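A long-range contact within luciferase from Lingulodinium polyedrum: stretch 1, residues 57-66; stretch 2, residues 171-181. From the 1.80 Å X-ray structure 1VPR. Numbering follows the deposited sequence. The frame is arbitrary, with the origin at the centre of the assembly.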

# COMPACT_ATOMS: atom_id res chain seq x y z
N GLY A 57 -13.14 16.79 0.60
CA GLY A 57 -12.84 15.38 0.49
C GLY A 57 -11.63 15.06 1.36
O GLY A 57 -11.53 13.96 1.91
N PHE A 58 -10.72 16.02 1.48
CA PHE A 58 -9.53 15.82 2.31
C PHE A 58 -9.93 15.61 3.75
O PHE A 58 -9.31 14.82 4.45
CB PHE A 58 -8.58 17.02 2.20
CG PHE A 58 -7.83 17.09 0.89
CD1 PHE A 58 -8.06 18.12 -0.01
CD2 PHE A 58 -6.89 16.12 0.56
CE1 PHE A 58 -7.36 18.20 -1.21
CE2 PHE A 58 -6.18 16.18 -0.63
CZ PHE A 58 -6.41 17.22 -1.52
N HIS A 59 -10.96 16.33 4.21
CA HIS A 59 -11.43 16.17 5.59
C HIS A 59 -11.98 14.77 5.81
O HIS A 59 -11.89 14.23 6.92
CB HIS A 59 -12.50 17.20 5.92
CG HIS A 59 -11.97 18.59 6.08
ND1 HIS A 59 -11.52 19.33 5.00
CD2 HIS A 59 -11.73 19.33 7.18
CE1 HIS A 59 -11.03 20.47 5.45
NE2 HIS A 59 -11.14 20.50 6.77
N TYR A 60 -12.56 14.19 4.76
CA TYR A 60 -13.11 12.84 4.87
C TYR A 60 -11.93 11.87 5.00
O TYR A 60 -11.94 10.96 5.83
CB TYR A 60 -13.92 12.50 3.63
CG TYR A 60 -14.40 11.06 3.59
CD1 TYR A 60 -15.39 10.60 4.47
CD2 TYR A 60 -13.88 10.16 2.65
CE1 TYR A 60 -15.85 9.28 4.40
CE2 TYR A 60 -14.34 8.85 2.57
CZ TYR A 60 -15.31 8.41 3.44
OH TYR A 60 -15.74 7.11 3.36
N LEU A 61 -10.93 12.06 4.16
CA LEU A 61 -9.74 11.21 4.19
C LEU A 61 -9.06 11.29 5.56
O LEU A 61 -8.60 10.28 6.09
CB LEU A 61 -8.76 11.63 3.08
CG LEU A 61 -9.22 11.42 1.64
CD1 LEU A 61 -8.06 11.72 0.71
CD2 LEU A 61 -9.73 9.99 1.45
N LEU A 62 -8.99 12.49 6.14
CA LEU A 62 -8.37 12.62 7.44
C LEU A 62 -9.07 11.75 8.46
O LEU A 62 -8.42 11.09 9.27
CB LEU A 62 -8.38 14.06 7.93
CG LEU A 62 -7.19 14.92 7.53
CD1 LEU A 62 -7.28 16.25 8.28
CD2 LEU A 62 -5.87 14.22 7.90
N GLU A 63 -10.40 11.75 8.42
CA GLU A 63 -11.12 10.93 9.37
C GLU A 63 -10.94 9.44 9.04
O GLU A 63 -10.88 8.61 9.94
CB GLU A 63 -12.60 11.29 9.37
CG GLU A 63 -13.38 10.63 10.49
CD GLU A 63 -14.82 11.10 10.51
OE1 GLU A 63 -15.71 10.36 10.04
OE2 GLU A 63 -15.05 12.23 10.98
N CYS A 64 -10.83 9.10 7.76
CA CYS A 64 -10.65 7.70 7.41
C CYS A 64 -9.29 7.18 7.84
O CYS A 64 -9.10 5.97 7.99
CB CYS A 64 -10.83 7.47 5.91
SG CYS A 64 -12.55 7.55 5.36
N HIS A 65 -8.34 8.10 8.03
CA HIS A 65 -7.00 7.69 8.45
C HIS A 65 -7.02 7.10 9.86
O HIS A 65 -6.22 6.22 10.20
CB HIS A 65 -6.04 8.89 8.37
CG HIS A 65 -5.25 8.91 7.11
ND1 HIS A 65 -4.37 7.89 6.78
CD2 HIS A 65 -5.28 9.74 6.03
CE1 HIS A 65 -3.91 8.09 5.55
NE2 HIS A 65 -4.45 9.20 5.08
N GLU A 66 -7.98 7.55 10.66
CA GLU A 66 -8.13 7.07 12.03
C GLU A 66 -8.79 5.68 12.13
O GLU A 66 -8.97 5.14 13.22
CB GLU A 66 -8.92 8.10 12.86
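Stretch 2, residues 171-181: GQAAFIKEAIK

This is a near-antiparallel helix-helix packing, mostly aliphatic, built around one isoleucine knob and pinned by a single hydrogen bond between side chains. Stretch 2 leaves G171, which is extended at phi/psi -69/145, and then turns into a helix, its turns held by bonds such as I176 N to Q172 O and I180 N to I176 O. Its axis passes 9.9 Å from that of the helix in stretch 1 at a signed crossing angle of -151°, so the start of stretch 2 lies by the end of stretch 1. The register follows: the CA atoms of L62 and A173 are 6.0 Å apart, those of F58 and I176 6.5 Å.

I176 is the knob. Its CA-to-CB bond points toward stretch 1, and with chi angles m and t its side chain sits among F58, L61, L62 and H65. I176 CG2 lies 3.7 Å from F58 CB and 3.6 Å from L62 CG, while I176 CD1 lies 3.9 Å from L61 CB and 4.0 Å from H65 CD2. Three residues earlier in stretch 2, A173 presents only a methyl: its CB is 3.8 Å from L62 CD2.

One turn after I176, I180 repeats the m, t rotamer. I180 CD1 reaches 3.3 Å from L62 CD1 and also covers a face of the H59 imidazole, 3.6 Å from the ring centroid and 12° off the normal, a CH-pi contact. The CA-to-CB bond of H59 points away from stretch 2, but the end of the side chain comes nearer, and its ring meets this methyl.

The polar pin lies at the other end. H65 NE2 donates to Q172 OE1 at 2.7 Å and 154°, near the imidazole plane; Q172 NE2 is satisfied elsewhere in the structure. The pattern to read is a spacing of three and four, A173, I176 and I180, for the apolar contacts, with one side-chain hydrogen bond at the end.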

# COMPACT_ATOMS: atom_id res chain seq x y z
N GLY A 171 3.62 9.85 7.05
CA GLY A 171 2.22 9.53 6.97
C GLY A 171 1.47 10.52 6.11
O GLY A 171 1.77 11.74 6.10
N GLN A 172 0.47 10.03 5.38
CA GLN A 172 -0.30 10.91 4.51
C GLN A 172 -1.12 11.95 5.26
O GLN A 172 -1.31 13.05 4.76
CB GLN A 172 -1.24 10.12 3.60
CG GLN A 172 -1.98 11.01 2.61
CD GLN A 172 -3.07 10.28 1.86
OE1 GLN A 172 -3.84 9.51 2.45
NE2 GLN A 172 -3.15 10.52 0.56
N ALA A 173 -1.59 11.62 6.46
CA ALA A 173 -2.41 12.59 7.19
C ALA A 173 -1.66 13.91 7.42
O ALA A 173 -2.25 14.99 7.32
CB ALA A 173 -2.90 11.99 8.49
N ALA A 174 -0.37 13.82 7.70
CA ALA A 174 0.45 15.01 7.91
C ALA A 174 0.43 15.89 6.66
O ALA A 174 0.34 17.13 6.77
CB ALA A 174 1.89 14.61 8.26
N PHE A 175 0.48 15.27 5.47
CA PHE A 175 0.45 16.04 4.22
C PHE A 175 -0.92 16.64 3.97
O PHE A 175 -1.03 17.77 3.49
CB PHE A 175 0.85 15.15 3.04
CG PHE A 175 2.31 14.84 3.00
CD1 PHE A 175 3.20 15.73 2.41
CD2 PHE A 175 2.80 13.71 3.64
CE1 PHE A 175 4.57 15.50 2.47
CE2 PHE A 175 4.16 13.46 3.70
CZ PHE A 175 5.06 14.36 3.12
N ILE A 176 -1.97 15.90 4.31
CA ILE A 176 -3.33 16.39 4.16
C ILE A 176 -3.57 17.58 5.09
O ILE A 176 -4.14 18.58 4.66
CB ILE A 176 -4.37 15.29 4.47
CG1 ILE A 176 -4.23 14.15 3.47
CG2 ILE A 176 -5.79 15.87 4.38
CD1 ILE A 176 -5.18 12.99 3.70
N LYS A 177 -3.13 17.47 6.34
CA LYS A 177 -3.31 18.58 7.29
C LYS A 177 -2.62 19.85 6.76
O LYS A 177 -3.08 20.96 7.00
CB LYS A 177 -2.77 18.19 8.66
N GLU A 178 -1.51 19.68 6.06
CA GLU A 178 -0.80 20.81 5.48
C GLU A 178 -1.66 21.45 4.40
O GLU A 178 -1.78 22.67 4.34
CB GLU A 178 0.52 20.34 4.87
CG GLU A 178 1.64 20.32 5.87
CD GLU A 178 2.05 21.73 6.29
OE1 GLU A 178 2.84 21.85 7.23
OE2 GLU A 178 1.58 22.70 5.66
N ALA A 179 -2.25 20.62 3.54
CA ALA A 179 -3.12 21.08 2.47
C ALA A 179 -4.35 21.78 3.05
O ALA A 179 -4.76 22.82 2.54
CB ALA A 179 -3.55 19.91 1.60
N ILE A 180 -4.95 21.20 4.08
CA ILE A 180 -6.13 21.80 4.71
C ILE A 180 -5.83 23.19 5.29
O ILE A 180 -6.67 24.09 5.21
CB ILE A 180 -6.67 20.94 5.86
CG1 ILE A 180 -7.27 19.65 5.30
CG2 ILE A 180 -7.73 21.71 6.63
CD1 ILE A 180 -8.02 18.83 6.34
N LYS A 181 -4.65 23.35 5.89
CA LYS A 181 -4.26 24.62 6.49
C LYS A 181 -4.07 25.67 5.40
O LYS A 181 -4.05 26.87 5.67
CB LYS A 181 -2.97 24.46 7.30